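Local coordinates for protein putative xylanase (Bacteroides fragilis, PDB 2P1G) that is of unproven function but may hydrolyse glycosyl bonds, and probably belongs to an N-acetylmuramoyl-L-alanine amidase-like family, at residues E129-K132 and S133-N136; Q143-K146 and Y147-A150; H157-P160 and K161-E165. All blocks are in the same frame, centred on the assembly; numbering follows the deposited sequence.

The three contacts are local and follow one another along a single chain. Contact 1 is a turn between helix 123-126 and helix 138-151. Contact 2 lies on helix 138-151 itself. Their centres are about 16 Å apart, and they meet where Leu134 CD2 packs on Met144 CG at 4.1 Å. Contact 3 leads out of strand 159-160, which pairs antiparallel with strand 231-238. Its centre is about 28 Å from that of contact 2 and about 35 Å from that of contact 1. Nearest atoms of contacts 2 and 3 remain about 14 Å apart. No ligand or catalytic residue is identified at any of them.

Contact 1: residues E129-K132 and S133-N136; sequences ELYK and SLKN
Tyr131 and Leu134 meet across a tight turn that Lys132 and Ser133 form between them. The backbone bonds come first. Leu134 N donates to Tyr131 O at 3.0 Å, which closes a type I beta turn over residues 131 to 134. Lys135 N donates to the same Tyr131 O at 2.9 Å. The two donors arrive from different directions. Leu134 N stands above the carbonyl plane, 62° out of it. Lys135 N comes nearly along the C=O axis, with a C=O...N angle of 173°. One carbonyl oxygen therefore ties the turn to the residue that follows it.

The apolar contact joins Tyr131 and Leu134. Their side chains lie side by side and point the same way. Tyr131 CB is 3.8 Å from Leu134 CG, and Leu134 CD1 reaches the ring at Tyr131 CD2, also at 3.8 Å. In both residues CG is anti to the carbonyl carbon, with chi1 close to -60°, which sets the two side chains alongside. Met124 of helix 123-126 and Tyr85 touch both side chains.

Lys135 makes a contact of another kind, a methylene beside a carbonyl oxygen: its CD passes 3.7 Å from Glu129 O.

Water makes the last group. One molecule donates to Lys132 O at 2.7 Å and accepts from Asn136 N at 2.9 Å. A second donates to Lys132 O and, at 3.2 Å, to Asn136 OD1. The ammonium of Lys132 turns instead to Glu27 O.

Leu134 is thus buried among its neighbours, while two waters link Lys132 O to the backbone and side chain of Asn136. Tyr131 O, accepting from two backbone donors, closes the turn over residues 131 to 135.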
loop_
_atom_site.group_PDB
_atom_site.type_symbol
_atom_site.label_atom_id
_atom_site.label_comp_id
_atom_site.label_asym_id
_atom_site.label_seq_id
_atom_site.Cartn_x
_atom_site.Cartn_y
_atom_site.Cartn_z
ATOM N N GLU A 129 -15.269 14.796 5.918
ATOM C CA GLU A 129 -16.314 14.253 6.812
ATOM C C GLU A 129 -16.176 12.750 7.084
ATOM O O GLU A 129 -16.707 12.227 8.075
ATOM C CB GLU A 129 -17.710 14.516 6.226
ATOM C CG GLU A 129 -18.031 15.951 5.871
ATOM C CD GLU A 129 -17.538 16.395 4.496
ATOM O OE1 GLU A 129 -17.014 15.569 3.717
ATOM O OE2 GLU A 129 -17.709 17.596 4.189
ATOM N N LEU A 130 -15.482 12.058 6.191
ATOM C CA LEU A 130 -15.339 10.610 6.264
ATOM C C LEU A 130 -14.311 10.154 7.301
ATOM O O LEU A 130 -14.359 9.005 7.775
ATOM C CB LEU A 130 -15.026 10.060 4.869
ATOM C CG LEU A 130 -14.829 8.571 4.583
ATOM C CD1 LEU A 130 -16.135 7.740 4.721
ATOM C CD2 LEU A 130 -14.292 8.445 3.179
ATOM N N TYR A 131 -13.423 11.064 7.702
ATOM C CA TYR A 131 -12.252 10.687 8.491
ATOM C C TYR A 131 -12.317 11.265 9.888
ATOM O O TYR A 131 -12.498 12.462 10.042
ATOM C CB TYR A 131 -10.998 11.220 7.787
ATOM C CG TYR A 131 -10.856 10.658 6.399
ATOM C CD1 TYR A 131 -10.234 9.428 6.195
ATOM C CD2 TYR A 131 -11.366 11.341 5.290
ATOM C CE1 TYR A 131 -10.105 8.880 4.902
ATOM C CE2 TYR A 131 -11.246 10.816 4.018
ATOM C CZ TYR A 131 -10.617 9.580 3.831
ATOM O OH TYR A 131 -10.510 9.053 2.566
ATOM N N LYS A 132 -12.142 10.406 10.883
ATOM C CA LYS A 132 -12.198 10.796 12.288
ATOM C C LYS A 132 -11.276 12.000 12.533
ATOM O O LYS A 132 -11.658 12.943 13.230
ATOM C CB LYS A 132 -11.789 9.611 13.169
ATOM C CG LYS A 132 -11.737 9.903 14.678
ATOM C CD LYS A 132 -11.385 8.633 15.485
ATOM C CE LYS A 132 -11.131 8.992 16.938
ATOM N NZ LYS A 132 -10.496 7.889 17.724
ATOM N N SER A 133 -10.067 11.967 11.959
ATOM C CA SER A 133 -9.084 13.034 12.229
ATOM C C SER A 133 -9.112 14.232 11.267
ATOM O O SER A 133 -8.316 15.156 11.387
ATOM C CB SER A 133 -7.683 12.440 12.340
ATOM O OG SER A 133 -7.615 11.589 13.456
ATOM N N LEU A 134 -10.046 14.217 10.320
ATOM C CA LEU A 134 -10.285 15.365 9.492
ATOM C C LEU A 134 -11.615 16.059 9.776
ATOM O O LEU A 134 -11.697 17.258 9.614
ATOM C CB LEU A 134 -10.213 15.020 8.002
ATOM C CG LEU A 134 -8.906 14.391 7.502
ATOM C CD1 LEU A 134 -8.954 14.248 6.021
ATOM C CD2 LEU A 134 -7.688 15.234 7.877
ATOM N N LYS A 135 -12.652 15.306 10.156
ATOM C CA LYS A 135 -14.011 15.872 10.156
ATOM C C LYS A 135 -14.217 17.043 11.106
ATOM O O LYS A 135 -15.156 17.831 10.914
ATOM C CB LYS A 135 -15.090 14.791 10.353
ATOM C CG LYS A 135 -15.027 14.055 11.690
ATOM C CD LYS A 135 -15.930 12.794 11.627
ATOM C CE LYS A 135 -17.145 12.907 12.532
ATOM N NZ LYS A 135 -18.124 11.757 12.350
ATOM N N ASN A 136 -13.347 17.161 12.111
ATOM C CA ASN A 136 -13.389 18.262 13.090
ATOM C C ASN A 136 -12.052 19.020 13.173
ATOM O O ASN A 136 -11.770 19.718 14.169
ATOM C CB ASN A 136 -13.742 17.702 14.471
ATOM C CG ASN A 136 -15.157 17.122 14.539
ATOM O OD1 ASN A 136 -15.347 16.012 15.039
ATOM N ND2 ASN A 136 -16.152 17.876 14.054
HETATM O O HOH W 1 -11.113 15.607 13.241
HETATM O O HOH W 2 -13.426 13.456 15.195
#

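Contact 2: residues Q143-K146 and Y147-A150; sequences QMAK and YEKA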
loop_
_atom_site.group_PDB
_atom_site.type_symbol
_atom_site.label_atom_id
_atom_site.label_comp_id
_atom_site.label_asym_id
_atom_site.label_seq_id
_atom_site.Cartn_x
_atom_site.Cartn_y
_atom_site.Cartn_z
ATOM N N GLN A 143 -3.591 20.792 5.862
ATOM C CA GLN A 143 -2.312 20.097 5.700
ATOM C C GLN A 143 -2.420 19.008 4.641
ATOM O O GLN A 143 -1.530 18.870 3.794
ATOM C CB GLN A 143 -1.802 19.523 7.030
ATOM C CG GLN A 143 -0.386 18.921 6.971
ATOM C CD GLN A 143 0.673 19.918 6.496
ATOM O OE1 GLN A 143 0.985 20.877 7.194
ATOM N NE2 GLN A 143 1.227 19.689 5.299
ATOM N N MET A 144 -3.503 18.226 4.669
ATOM C CA MET A 144 -3.647 17.149 3.670
ATOM C C MET A 144 -3.769 17.763 2.279
ATOM O O MET A 144 -3.199 17.243 1.319
ATOM C CB MET A 144 -4.842 16.243 3.990
ATOM C CG MET A 144 -4.624 15.245 5.151
ATOM S SD MET A 144 -3.038 14.315 5.227
ATOM C CE MET A 144 -3.046 13.570 3.574
ATOM N N ALA A 145 -4.472 18.889 2.168
ATOM C CA ALA A 145 -4.559 19.591 0.882
ATOM C C ALA A 145 -3.170 20.046 0.373
ATOM O O ALA A 145 -2.912 20.013 -0.838
ATOM C CB ALA A 145 -5.519 20.786 0.969
ATOM N N LYS A 146 -2.282 20.453 1.285
ATOM C CA LYS A 146 -0.912 20.813 0.889
ATOM C C LYS A 146 -0.160 19.597 0.354
ATOM O O LYS A 146 0.548 19.690 -0.657
ATOM C CB LYS A 146 -0.140 21.432 2.050
ATOM C CG LYS A 146 -0.604 22.828 2.422
ATOM C CD LYS A 146 0.179 23.325 3.642
ATOM C CE LYS A 146 -0.543 24.466 4.343
ATOM N NZ LYS A 146 0.063 24.680 5.704
ATOM N N TYR A 147 -0.340 18.456 1.009
ATOM C CA TYR A 147 0.322 17.232 0.556
ATOM C C TYR A 147 -0.237 16.738 -0.778
ATOM O O TYR A 147 0.527 16.329 -1.680
ATOM C CB TYR A 147 0.241 16.138 1.622
ATOM C CG TYR A 147 1.048 16.386 2.878
ATOM C CD1 TYR A 147 2.340 16.932 2.819
ATOM C CD2 TYR A 147 0.549 16.016 4.120
ATOM C CE1 TYR A 147 3.086 17.133 3.956
ATOM C CE2 TYR A 147 1.285 16.208 5.279
ATOM C CZ TYR A 147 2.555 16.772 5.190
ATOM O OH TYR A 147 3.284 16.962 6.329
ATOM N N GLU A 148 -1.561 16.774 -0.916
ATOM C CA GLU A 148 -2.210 16.449 -2.189
ATOM C C GLU A 148 -1.683 17.324 -3.319
ATOM O O GLU A 148 -1.420 16.836 -4.433
ATOM C CB GLU A 148 -3.730 16.607 -2.091
ATOM C CG GLU A 148 -4.382 15.601 -1.130
ATOM C CD GLU A 148 -5.821 15.995 -0.793
ATOM O OE1 GLU A 148 -6.199 17.134 -1.124
ATOM O OE2 GLU A 148 -6.562 15.163 -0.230
ATOM N N LYS A 149 -1.536 18.619 -3.042
ATOM C CA LYS A 149 -1.133 19.553 -4.096
ATOM C C LYS A 149 0.301 19.294 -4.528
ATOM O O LYS A 149 0.625 19.418 -5.715
ATOM C CB LYS A 149 -1.296 21.016 -3.649
ATOM C CG LYS A 149 -2.750 21.485 -3.674
ATOM C CD LYS A 149 -2.888 22.996 -3.380
ATOM C CE LYS A 149 -4.321 23.342 -2.964
ATOM N NZ LYS A 149 -4.442 23.467 -1.477
ATOM N N ALA A 150 1.145 18.952 -3.565
ATOM C CA ALA A 150 2.574 18.763 -3.822
ATOM C C ALA A 150 2.822 17.487 -4.614
ATOM O O ALA A 150 3.800 17.407 -5.338
ATOM C CB ALA A 150 3.358 18.733 -2.532
#
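Tyr147 lies across Gln143 and Met144, one turn back along the helix. Its CB sits 3.6 Å from Met144 O. CG is anti to the carbonyl carbon (chi1 -69°), which turns the ring back along the helix. On the ring, Tyr147 CD2 has Gln143 O at 3.5 Å, and Met144 SD lies 4.1 Å from the same CD2. That sulfur is at the ring edge, near its plane and 5.5 Å from the centroid of the Tyr147 ring, in a Met-aromatic contact. Further out, Tyr147 CE2 meets Gln143 CG at 3.6 Å. Tyr147 CZ then has Gln143 NE2 over one face at 3.2 Å, and Tyr147 OH is 3.6 Å from the same NE2. The amide of Gln143 reaches there by a bend at chi2 (58°). Its plane stays 42° from that of the ring.

All this rides on regular alpha-helix, within 138-151. Tyr147 N donates to Gln143 O, Lys149 N to Ala145 O and Ala150 N to Lys146 O. Glu148 N to Met144 O is the nearly straight bond, at 2.8 Å. Arg78 adds a cation-pi contact to the Tyr147 ring.

Glu148, next along the chain, is buried. Its two carboxylate oxygens are each held by a hydroxyl, OE1 by Ser125 and OE2 by Tyr91. Met144 also packs on Met124 and His90.

Contact 3: residues H157-P160 and K161-E165; sequences HYLP and KDKLE
Pro160 O accepts from Lys163 N at 2.8 Å, with an N-H...O angle of 157°, and so closes a turn directly after strand 159-160. The donor stands 44° out of the carbonyl plane. Lys161 and Asp162 have the backbone angles of a type I turn. Leu164 N then donates to Lys161 O at 3.1 Å, adding a second turn of the same kind.

The side chains fold back onto the strand end. Lys163 CB lies against the tip of Leu159, 3.7 Å from its CD1. Lys163 CG, anti to the carbonyl carbon (chi1 -55°), comes 4.1 Å from Pro160 CD; the chain bends beyond it at chi2. The first two carbons of the lysine side chain thus touch both residues. On the other branch, Leu159 CD2 meets Leu164 CD1 at 4.0 Å. These two leucine side chains cross at about a right angle.

The whole arrangement is a strand running into a short 3-10 segment. Strand 159-160 pairs antiparallel with strand 231-238, and Leu159 is backbone hydrogen-bonded to Ile234. Leu159 and Leu164 are both buried, and both touch Ile234. Leu164 also packs on Leu221 and Leu225 of helix 221-226.

The charged groups turn to different places. Asp162 OD1 lies 3.6 Å from Pro160 CB, beside the proline ring. Lys161 is extended beyond CG, and its NZ reaches across to two backbone carbonyls, Leu231 O and Leu225 O, bonding strand 231-238 and helix 221-226 at once.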
loop_
_atom_site.group_PDB
_atom_site.type_symbol
_atom_site.label_atom_id
_atom_site.label_comp_id
_atom_site.label_asym_id
_atom_site.label_seq_id
_atom_site.Cartn_x
_atom_site.Cartn_y
_atom_site.Cartn_z
ATOM N N HIS A 157 5.621 5.697 -13.020
ATOM C CA HIS A 157 5.525 4.600 -14.009
ATOM C C HIS A 157 4.508 3.571 -13.563
ATOM O O HIS A 157 4.367 3.334 -12.367
ATOM C CB HIS A 157 6.873 3.899 -14.149
ATOM C CG HIS A 157 7.940 4.737 -14.799
ATOM N ND1 HIS A 157 8.394 4.499 -16.083
ATOM C CD2 HIS A 157 8.682 5.765 -14.321
ATOM C CE1 HIS A 157 9.360 5.356 -16.371
ATOM N NE2 HIS A 157 9.564 6.126 -15.313
ATOM N N TYR A 158 3.787 2.957 -14.507
ATOM C CA TYR A 158 2.905 1.833 -14.124
ATOM C C TYR A 158 2.801 0.885 -15.284
ATOM O O TYR A 158 3.250 1.206 -16.383
ATOM C CB TYR A 158 1.505 2.319 -13.680
ATOM C CG TYR A 158 0.514 2.594 -14.826
ATOM C CD1 TYR A 158 -0.758 2.000 -14.841
ATOM C CD2 TYR A 158 0.851 3.440 -15.890
ATOM C CE1 TYR A 158 -1.658 2.230 -15.890
ATOM C CE2 TYR A 158 -0.056 3.676 -16.940
ATOM C CZ TYR A 158 -1.288 3.069 -16.929
ATOM O OH TYR A 158 -2.166 3.321 -17.973
ATOM N N LEU A 159 2.231 -0.287 -15.043
ATOM C CA LEU A 159 1.940 -1.221 -16.103
ATOM C C LEU A 159 0.443 -1.239 -16.342
ATOM O O LEU A 159 -0.296 -1.631 -15.457
ATOM C CB LEU A 159 2.355 -2.646 -15.711
ATOM C CG LEU A 159 2.231 -3.704 -16.829
ATOM C CD1 LEU A 159 3.314 -3.517 -17.932
ATOM C CD2 LEU A 159 2.332 -5.086 -16.221
ATOM N N PRO A 160 0.001 -0.843 -17.546
ATOM C CA PRO A 160 -1.408 -0.913 -17.882
ATOM C C PRO A 160 -1.939 -2.338 -17.775
ATOM O O PRO A 160 -1.257 -3.278 -18.173
ATOM C CB PRO A 160 -1.454 -0.387 -19.322
ATOM C CG PRO A 160 -0.240 0.486 -19.439
ATOM C CD PRO A 160 0.798 -0.292 -18.653
ATOM N N LYS A 161 -3.151 -2.491 -17.240
ATOM C CA LYS A 161 -3.703 -3.824 -17.022
ATOM C C LYS A 161 -3.812 -4.636 -18.316
ATOM O O LYS A 161 -3.720 -5.863 -18.264
ATOM C CB LYS A 161 -5.055 -3.771 -16.322
ATOM C CG LYS A 161 -6.183 -3.060 -17.097
ATOM C CD LYS A 161 -7.443 -3.034 -16.232
ATOM C CE LYS A 161 -8.709 -2.639 -17.013
ATOM N NZ LYS A 161 -9.799 -2.412 -16.000
ATOM N N ASP A 162 -3.993 -3.976 -19.462
ATOM C CA ASP A 162 -4.014 -4.753 -20.719
ATOM C C ASP A 162 -2.649 -5.368 -21.100
ATOM O O ASP A 162 -2.561 -6.177 -22.038
ATOM C CB ASP A 162 -4.716 -4.010 -21.891
ATOM C CG ASP A 162 -3.925 -2.826 -22.432
ATOM O OD1 ASP A 162 -2.887 -2.454 -21.853
ATOM O OD2 ASP A 162 -4.360 -2.237 -23.463
ATOM N N LYS A 163 -1.603 -5.022 -20.351
ATOM C CA LYS A 163 -0.265 -5.581 -20.586
ATOM C C LYS A 163 0.057 -6.734 -19.643
ATOM O O LYS A 163 1.140 -7.332 -19.720
ATOM C CB LYS A 163 0.814 -4.488 -20.490
ATOM C CG LYS A 163 0.553 -3.287 -21.419
ATOM C CD LYS A 163 0.422 -3.744 -22.883
ATOM C CE LYS A 163 0.076 -2.580 -23.816
ATOM N NZ LYS A 163 -0.158 -3.086 -25.204
ATOM N N LEU A 164 -0.884 -7.063 -18.761
ATOM C CA LEU A 164 -0.634 -8.106 -17.759
ATOM C C LEU A 164 -1.450 -9.357 -18.087
ATOM O O LEU A 164 -2.651 -9.264 -18.299
ATOM C CB LEU A 164 -0.992 -7.613 -16.343
ATOM C CG LEU A 164 -0.598 -8.596 -15.214
ATOM C CD1 LEU A 164 0.922 -8.701 -15.104
ATOM C CD2 LEU A 164 -1.182 -8.160 -13.872
ATOM N N GLU A 165 -0.783 -10.512 -18.130
ATOM C CA GLU A 165 -1.429 -11.780 -18.436
ATOM C C GLU A 165 -1.655 -12.578 -17.142
ATOM O O GLU A 165 -1.027 -12.286 -16.128
ATOM C CB GLU A 165 -0.539 -12.612 -19.390
ATOM C CG GLU A 165 -0.400 -12.034 -20.796
ATOM C CD GLU A 165 -1.725 -11.916 -21.509
ATOM O OE1 GLU A 165 -2.647 -12.698 -21.198
ATOM O OE2 GLU A 165 -1.852 -11.048 -22.397
#